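Local coordinates for protein superoxide dismutase (Methanothermobacter thermautotrophicus, PDB 1MA1) that destroys superoxide radicals with an iron cofactor, converting superoxide and protons to hydrogen peroxide and oxygen, and works as a homotetramer, at residues Gly86-Ser99 with Phe188-Arg200. Residues are numbered along the deposited sequence; the frame is centred on the assembly and turned at random.
Sequences GNMGPADECGGEPS and FWNIVNWKEVEKR
Pro98 lays its ring over the indole of Trp194: CD sits 3.7 Å from the centroid of the five-membered ring and 14° off its normal, which defines a CH-pi contact. The opposite face of the indole carries Val192 CG1, so the ring is sandwiched. In this iron/manganese superoxide dismutase the contact joins the loop between helices 64-86 and 100-110 with the turn leading into the last helix, 194-202. Trp194 keeps CG anti to its carbonyl carbon (chi1 -71°), which brings its edge to the loop, where NE1 donates to Gly96 O at 3.0 Å from well above that carbonyl's plane.

Between the backbones, a single beta bridge pairs Met88 with Val192. Its evidence is the bond from Asn193 N to Asn87 O, nearly straight, and that from Gly89 N to Ile191 O, in the carbonyl plane. Gly95 N adds a third bond, to Val192 O at 2.8 Å. Beside the bridge, Met88 SD meets the Phe188 ring at its edge, 5.2 Å from the centroid, a Met-aromatic contact, and also touches Ile191 CD1 (3.7 Å). The Met88 side chain comes within about 7 Å of those of the iron ligands His33 and Asp167, so this end of the contact lies close to the iron site.

Asn193 is the N-cap of the helix, its OD1 accepting from Glu196 N. Within the helix, Glu198 OE2 receives Ser99 N at 3.0 Å. Farther along, Arg200 NE forms a salt bridge with Glu196 OE2, while NH2 bonds Phe83 O and NH1 bonds Leu163 O. Asn87 OD1, which also accepts from Val165 N in strand 164-167, takes Arg200 NH1 at 2.9 Å, the amide and guanidinium planes lying 63° apart.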
ATOM      1  N   GLY A  86      16.326  21.299   1.182  1.00 17.05           N
ATOM      2  CA  GLY A  86      16.257  22.505   1.976  1.00 18.09           C
ATOM      3  C   GLY A  86      16.701  22.319   3.418  1.00 20.95           C
ATOM      4  O   GLY A  86      17.170  23.288   4.038  1.00 19.56           O
ATOM      5  N   ASN A  87      16.549  21.111   3.969  1.00 18.98           N
ATOM      6  CA  ASN A  87      16.999  20.887   5.329  1.00 20.00           C
ATOM      7  C   ASN A  87      18.311  20.115   5.384  1.00 22.03           C
ATOM      8  O   ASN A  87      18.588  19.386   6.343  1.00 20.41           O
ATOM      9  CB  ASN A  87      15.887  20.235   6.202  1.00 18.84           C
ATOM     10  CG  ASN A  87      15.415  18.844   5.712  1.00 20.26           C
ATOM     11  OD1 ASN A  87      14.203  18.579   5.693  1.00 18.96           O
ATOM     12  ND2 ASN A  87      16.352  17.951   5.366  1.00 17.52           N
ATOM     13  N   MET A  88      19.133  20.311   4.347  1.00 23.72           N
ATOM     14  CA  MET A  88      20.567  20.020   4.430  1.00 24.44           C
ATOM     15  C   MET A  88      21.415  21.237   4.073  1.00 25.33           C
ATOM     16  O   MET A  88      20.937  22.179   3.449  1.00 27.46           O
ATOM     17  CB  MET A  88      20.947  18.860   3.498  1.00 22.26           C
ATOM     18  CG  MET A  88      20.242  17.543   3.794  1.00 22.34           C
ATOM     19  SD  MET A  88      20.850  16.148   2.782  1.00 21.09           S
ATOM     20  CE  MET A  88      20.018  16.442   1.257  1.00 20.15           C
ATOM     21  N   GLY A  89      22.678  21.206   4.478  1.00 24.60           N
ATOM     22  CA  GLY A  89      23.646  22.156   3.986  1.00 24.87           C
ATOM     23  C   GLY A  89      25.065  21.734   4.335  1.00 27.14           C
ATOM     24  O   GLY A  89      25.277  20.670   4.918  1.00 25.97           O
ATOM     25  N   PRO A  90      26.070  22.554   3.985  1.00 28.16           N
ATOM     26  CA  PRO A  90      27.482  22.310   4.294  1.00 28.04           C
ATOM     27  C   PRO A  90      27.698  21.909   5.758  1.00 28.32           C
ATOM     28  O   PRO A  90      27.132  22.512   6.673  1.00 27.11           O
ATOM     29  CB  PRO A  90      28.132  23.656   3.978  1.00 27.59           C
ATOM     30  CG  PRO A  90      27.303  24.187   2.900  1.00 27.11           C
ATOM     31  CD  PRO A  90      25.905  23.881   3.368  1.00 27.87           C
ATOM     32  N   ALA A  91      28.534  20.900   5.977  1.00 29.91           N
ATOM     33  CA  ALA A  91      28.713  20.340   7.316  1.00 31.34           C
ATOM     34  C   ALA A  91      29.233  21.373   8.322  1.00 32.85           C
ATOM     35  O   ALA A  91      28.904  21.331   9.509  1.00 34.25           O
ATOM     36  CB  ALA A  91      29.656  19.159   7.257  1.00 31.47           C
ATOM     37  N   ASP A  92      30.037  22.305   7.838  1.00 34.07           N
ATOM     38  CA  ASP A  92      30.670  23.286   8.697  1.00 35.69           C
ATOM     39  C   ASP A  92      29.740  24.454   8.990  1.00 35.60           C
ATOM     40  O   ASP A  92      30.105  25.373   9.713  1.00 35.51           O
ATOM     41  CB  ASP A  92      31.943  23.791   8.035  1.00 37.47           C
ATOM     42  CG  ASP A  92      31.705  24.232   6.607  1.00 42.53           C
ATOM     43  OD1 ASP A  92      31.407  25.427   6.380  1.00 42.84           O
ATOM     44  OD2 ASP A  92      31.791  23.364   5.702  1.00 46.17           O
ATOM     45  N   GLU A  93      28.536  24.415   8.432  1.00 35.20           N
ATOM     46  CA  GLU A  93      27.528  25.401   8.781  1.00 35.21           C
ATOM     47  C   GLU A  93      26.338  24.726   9.433  1.00 34.45           C
ATOM     48  O   GLU A  93      25.452  25.389   9.950  1.00 34.91           O
ATOM     49  CB  GLU A  93      27.087  26.161   7.534  1.00 35.87           C
ATOM     50  CG  GLU A  93      28.123  27.141   6.999  1.00 40.34           C
ATOM     51  CD  GLU A  93      27.857  27.540   5.541  1.00 45.21           C
ATOM     52  OE1 GLU A  93      26.701  27.882   5.210  1.00 47.67           O
ATOM     53  OE2 GLU A  93      28.805  27.518   4.717  1.00 47.13           O
ATOM     54  N   CYS A  94      26.323  23.398   9.409  1.00 33.65           N
ATOM     55  CA  CYS A  94      25.127  22.651   9.765  1.00 32.27           C
ATOM     56  C   CYS A  94      25.474  21.514  10.707  1.00 31.97           C
ATOM     57  O   CYS A  94      26.542  21.500  11.309  1.00 32.58           O
ATOM     58  CB  CYS A  94      24.464  22.086   8.503  1.00 33.66           C
ATOM     59  SG  CYS A  94      23.828  23.325   7.347  1.00 32.75           S
ATOM     60  N   GLY A  95      24.571  20.548  10.823  1.00 31.70           N
ATOM     61  CA  GLY A  95      24.749  19.501  11.809  1.00 30.97           C
ATOM     62  C   GLY A  95      24.498  20.065  13.192  1.00 30.45           C
ATOM     63  O   GLY A  95      23.713  21.010  13.338  1.00 30.25           O
ATOM     64  N   GLY A  96      25.159  19.494  14.198  1.00 28.60           N
ATOM     65  CA  GLY A  96      24.878  19.870  15.565  1.00 28.86           C
ATOM     66  C   GLY A  96      23.465  19.497  15.953  1.00 30.90           C
ATOM     67  O   GLY A  96      22.862  18.599  15.345  1.00 31.89           O
ATOM     68  N   GLU A  97      22.923  20.170  16.960  1.00 31.15           N
ATOM     69  CA  GLU A  97      21.518  19.992  17.265  1.00 33.32           C
ATOM     70  C   GLU A  97      20.726  21.290  17.297  1.00 32.60           C
ATOM     71  O   GLU A  97      21.294  22.374  17.319  1.00 32.40           O
ATOM     72  CB  GLU A  97      21.337  19.211  18.578  1.00 34.76           C
ATOM     73  CG  GLU A  97      22.349  19.484  19.673  1.00 37.35           C
ATOM     74  CD  GLU A  97      22.129  18.613  20.925  1.00 39.24           C
ATOM     75  OE1 GLU A  97      21.143  18.837  21.677  1.00 38.85           O
ATOM     76  OE2 GLU A  97      22.949  17.700  21.157  1.00 40.70           O
ATOM     77  N   PRO A  98      19.389  21.186  17.255  1.00 32.16           N
ATOM     78  CA  PRO A  98      18.570  22.394  17.115  1.00 31.39           C
ATOM     79  C   PRO A  98      18.509  23.177  18.412  1.00 31.69           C
ATOM     80  O   PRO A  98      18.903  22.685  19.469  1.00 33.82           O
ATOM     81  CB  PRO A  98      17.211  21.839  16.702  1.00 31.93           C
ATOM     82  CG  PRO A  98      17.166  20.513  17.450  1.00 33.39           C
ATOM     83  CD  PRO A  98      18.561  19.960  17.233  1.00 29.82           C
ATOM     84  N   SER A  99      18.009  24.400  18.336  1.00 32.05           N
ATOM     85  CA  SER A  99      17.753  25.192  19.537  1.00 31.64           C
ATOM     86  C   SER A  99      16.380  25.856  19.465  1.00 30.47           C
ATOM     87  O   SER A  99      15.619  25.636  18.526  1.00 31.59           O
ATOM     88  CB  SER A  99      18.829  26.248  19.678  1.00 31.76           C
ATOM     89  OG  SER A  99      18.937  26.929  18.447  1.00 33.80           O
ATOM     90  N   PHE A 188      24.012  11.659   7.708  1.00 24.04           N
ATOM     91  CA  PHE A 188      23.013  12.687   7.452  1.00 21.88           C
ATOM     92  C   PHE A 188      23.017  13.731   8.556  1.00 21.85           C
ATOM     93  O   PHE A 188      22.817  14.918   8.298  1.00 21.44           O
ATOM     94  CB  PHE A 188      21.640  12.035   7.344  1.00 22.99           C
ATOM     95  CG  PHE A 188      20.500  13.011   7.302  1.00 22.76           C
ATOM     96  CD1 PHE A 188      20.320  13.849   6.205  1.00 22.31           C
ATOM     97  CD2 PHE A 188      19.611  13.107   8.376  1.00 20.19           C
ATOM     98  CE1 PHE A 188      19.267  14.770   6.183  1.00 21.70           C
ATOM     99  CE2 PHE A 188      18.562  14.026   8.361  1.00 19.92           C
ATOM    100  CZ  PHE A 188      18.387  14.859   7.267  1.00 19.25           C
ATOM    101  N   TRP A 189      23.241  13.288   9.789  1.00 21.30           N
ATOM    102  CA  TRP A 189      23.144  14.183  10.937  1.00 22.08           C
ATOM    103  C   TRP A 189      24.263  15.220  10.957  1.00 23.60           C
ATOM    104  O   TRP A 189      24.194  16.205  11.695  1.00 25.64           O
ATOM    105  CB  TRP A 189      23.151  13.383  12.242  1.00 20.50           C
ATOM    106  CG  TRP A 189      21.977  12.474  12.355  1.00 19.80           C
ATOM    107  CD1 TRP A 189      21.967  11.118  12.193  1.00 19.69           C
ATOM    108  CD2 TRP A 189      20.619  12.858  12.606  1.00 17.84           C
ATOM    109  NE1 TRP A 189      20.681  10.632  12.334  1.00 16.94           N
ATOM    110  CE2 TRP A 189      19.836  11.678  12.584  1.00 15.23           C
ATOM    111  CE3 TRP A 189      19.987  14.084  12.840  1.00 16.70           C
ATOM    112  CZ2 TRP A 189      18.457  11.690  12.789  1.00 12.16           C
ATOM    113  CZ3 TRP A 189      18.606  14.094  13.043  1.00 15.33           C
ATOM    114  CH2 TRP A 189      17.862  12.899  13.017  1.00 12.43           C
ATOM    115  N   ASN A 190      25.283  15.004  10.131  1.00 23.87           N
ATOM    116  CA  ASN A 190      26.343  15.987   9.965  1.00 24.37           C
ATOM    117  C   ASN A 190      25.927  17.166   9.099  1.00 24.78           C
ATOM    118  O   ASN A 190      26.560  18.215   9.143  1.00 26.47           O
ATOM    119  CB  ASN A 190      27.576  15.340   9.350  1.00 26.10           C
ATOM    120  CG  ASN A 190      28.224  14.341  10.272  1.00 25.99           C
ATOM    121  OD1 ASN A 190      28.731  14.717  11.315  1.00 27.27           O
ATOM    122  ND2 ASN A 190      28.209  13.064   9.896  1.00 25.19           N
ATOM    123  N   ILE A 191      24.874  16.996   8.309  1.00 23.52           N
ATOM    124  CA  ILE A 191      24.513  18.019   7.345  1.00 22.64           C
ATOM    125  C   ILE A 191      23.066  18.499   7.455  1.00 24.95           C
ATOM    126  O   ILE A 191      22.599  19.248   6.600  1.00 25.07           O
ATOM    127  CB  ILE A 191      24.787  17.522   5.916  1.00 21.30           C
ATOM    128  CG1 ILE A 191      24.197  16.110   5.719  1.00 16.11           C
ATOM    129  CG2 ILE A 191      26.279  17.511   5.674  1.00 19.44           C
ATOM    130  CD1 ILE A 191      24.201  15.617   4.289  1.00  8.62           C
ATOM    131  N   VAL A 192      22.360  18.081   8.505  1.00 25.82           N
ATOM    132  CA  VAL A 192      21.040  18.639   8.785  1.00 26.49           C
ATOM    133  C   VAL A 192      21.131  20.153   8.982  1.00 26.06           C
ATOM    134  O   VAL A 192      21.928  20.639   9.780  1.00 26.54           O
ATOM    135  CB  VAL A 192      20.408  18.025  10.074  1.00 27.23           C
ATOM    136  CG1 VAL A 192      18.927  18.419  10.190  1.00 24.85           C
ATOM    137  CG2 VAL A 192      20.551  16.535  10.043  1.00 28.99           C
ATOM    138  N   ASN A 193      20.298  20.894   8.262  1.00 25.52           N
ATOM    139  CA  ASN A 193      20.178  22.333   8.468  1.00 24.03           C
ATOM    140  C   ASN A 193      19.077  22.654   9.488  1.00 24.51           C
ATOM    141  O   ASN A 193      17.907  22.838   9.131  1.00 23.38           O
ATOM    142  CB  ASN A 193      19.866  23.023   7.137  1.00 22.73           C
ATOM    143  CG  ASN A 193      19.909  24.543   7.235  1.00 22.18           C
ATOM    144  OD1 ASN A 193      19.769  25.112   8.313  1.00 20.73           O
ATOM    145  ND2 ASN A 193      20.080  25.203   6.099  1.00 21.88           N
ATOM    146  N   TRP A 194      19.450  22.732  10.762  1.00 24.37           N
ATOM    147  CA  TRP A 194      18.462  22.982  11.805  1.00 23.94           C
ATOM    148  C   TRP A 194      17.848  24.384  11.726  1.00 24.03           C
ATOM    149  O   TRP A 194      16.711  24.589  12.153  1.00 23.92           O
ATOM    150  CB  TRP A 194      19.073  22.746  13.194  1.00 21.56           C
ATOM    151  CG  TRP A 194      19.338  21.300  13.477  1.00 22.06           C
ATOM    152  CD1 TRP A 194      20.558  20.707  13.678  1.00 21.04           C
ATOM    153  CD2 TRP A 194      18.369  20.244  13.527  1.00 21.31           C
ATOM    154  NE1 TRP A 194      20.406  19.354  13.839  1.00 19.97           N
ATOM    155  CE2 TRP A 194      19.076  19.038  13.753  1.00 21.14           C
ATOM    156  CE3 TRP A 194      16.973  20.198  13.401  1.00 20.82           C
ATOM    157  CZ2 TRP A 194      18.432  17.794  13.849  1.00 19.52           C
ATOM    158  CZ3 TRP A 194      16.328  18.959  13.495  1.00 19.58           C
ATOM    159  CH2 TRP A 194      17.066  17.776  13.717  1.00 20.05           C
ATOM    160  N   LYS A 195      18.583  25.344  11.180  1.00 24.08           N
ATOM    161  CA  LYS A 195      18.033  26.677  11.007  1.00 25.56           C
ATOM    162  C   LYS A 195      16.727  26.569  10.236  1.00 24.46           C
ATOM    163  O   LYS A 195      15.714  27.128  10.648  1.00 22.41           O
ATOM    164  CB  LYS A 195      19.005  27.585  10.236  1.00 29.28           C
ATOM    165  CG  LYS A 195      20.434  27.633  10.783  1.00 35.52           C
ATOM    166  CD  LYS A 195      20.468  28.003  12.263  1.00 39.77           C
ATOM    167  CE  LYS A 195      19.877  29.383  12.539  1.00 43.07           C
ATOM    168  NZ  LYS A 195      19.911  29.704  14.011  1.00 44.52           N
ATOM    169  N   GLU A 196      16.764  25.835   9.125  1.00 24.22           N
ATOM    170  CA  GLU A 196      15.625  25.730   8.214  1.00 24.59           C
ATOM    171  C   GLU A 196      14.471  25.001   8.883  1.00 25.15           C
ATOM    172  O   GLU A 196      13.311  25.417   8.781  1.00 25.32           O
ATOM    173  CB  GLU A 196      16.029  24.985   6.934  1.00 24.00           C
ATOM    174  CG  GLU A 196      14.901  24.729   5.943  1.00 24.36           C
ATOM    175  CD  GLU A 196      14.188  26.002   5.530  1.00 27.60           C
ATOM    176  OE1 GLU A 196      14.860  27.061   5.477  1.00 30.54           O
ATOM    177  OE2 GLU A 196      12.967  25.952   5.249  1.00 28.41           O
ATOM    178  N   VAL A 197      14.790  23.909   9.571  1.00 23.87           N
ATOM    179  CA  VAL A 197      13.765  23.133  10.257  1.00 24.11           C
ATOM    180  C   VAL A 197      13.137  23.978  11.356  1.00 23.88           C
ATOM    181  O   VAL A 197      11.922  24.012  11.501  1.00 25.31           O
ATOM    182  CB  VAL A 197      14.337  21.843  10.896  1.00 23.30           C
ATOM    183  CG1 VAL A 197      13.220  21.047  11.516  1.00 22.73           C
ATOM    184  CG2 VAL A 197      15.044  21.004   9.866  1.00 22.58           C
ATOM    185  N   GLU A 198      13.976  24.661  12.123  1.00 24.04           N
ATOM    186  CA  GLU A 198      13.510  25.635  13.097  1.00 23.98           C
ATOM    187  C   GLU A 198      12.563  26.659  12.503  1.00 24.22           C
ATOM    188  O   GLU A 198      11.519  26.933  13.072  1.00 24.87           O
ATOM    189  CB  GLU A 198      14.704  26.344  13.738  1.00 24.79           C
ATOM    190  CG  GLU A 198      15.384  25.547  14.850  1.00 23.61           C
ATOM    191  CD  GLU A 198      16.778  26.053  15.177  1.00 24.98           C
ATOM    192  OE1 GLU A 198      17.013  27.285  15.130  1.00 27.75           O
ATOM    193  OE2 GLU A 198      17.646  25.221  15.497  1.00 22.84           O
ATOM    194  N   LYS A 199      12.923  27.218  11.354  1.00 25.20           N
ATOM    195  CA  LYS A 199      12.079  28.194  10.698  1.00 26.66           C
ATOM    196  C   LYS A 199      10.740  27.577  10.316  1.00 28.02           C
ATOM    197  O   LYS A 199       9.688  28.117  10.645  1.00 30.31           O
ATOM    198  CB  LYS A 199      12.769  28.734   9.457  1.00 27.47           C
ATOM    199  CG  LYS A 199      11.971  29.802   8.732  1.00 33.59           C
ATOM    200  CD  LYS A 199      12.704  30.275   7.471  1.00 36.83           C
ATOM    201  CE  LYS A 199      11.873  31.259   6.654  1.00 42.08           C
ATOM    202  NZ  LYS A 199      12.636  31.780   5.467  1.00 43.05           N
ATOM    203  N   ARG A 200      10.774  26.437   9.635  1.00 27.03           N
ATOM    204  CA  ARG A 200       9.551  25.712   9.292  1.00 27.18           C
ATOM    205  C   ARG A 200       8.643  25.509  10.503  1.00 28.14           C
ATOM    206  O   ARG A 200       7.424  25.642  10.415  1.00 27.58           O
ATOM    207  CB  ARG A 200       9.894  24.342   8.698  1.00 25.15           C
ATOM    208  CG  ARG A 200      10.733  24.399   7.428  1.00 23.25           C
ATOM    209  CD  ARG A 200      11.163  23.019   6.986  1.00 20.03           C
ATOM    210  NE  ARG A 200      11.881  23.069   5.723  1.00 19.99           N
ATOM    211  CZ  ARG A 200      12.423  22.010   5.138  1.00 20.79           C
ATOM    212  NH1 ARG A 200      12.314  20.822   5.712  1.00 21.81           N
ATOM    213  NH2 ARG A 200      13.078  22.133   3.990  1.00 19.25           N
TER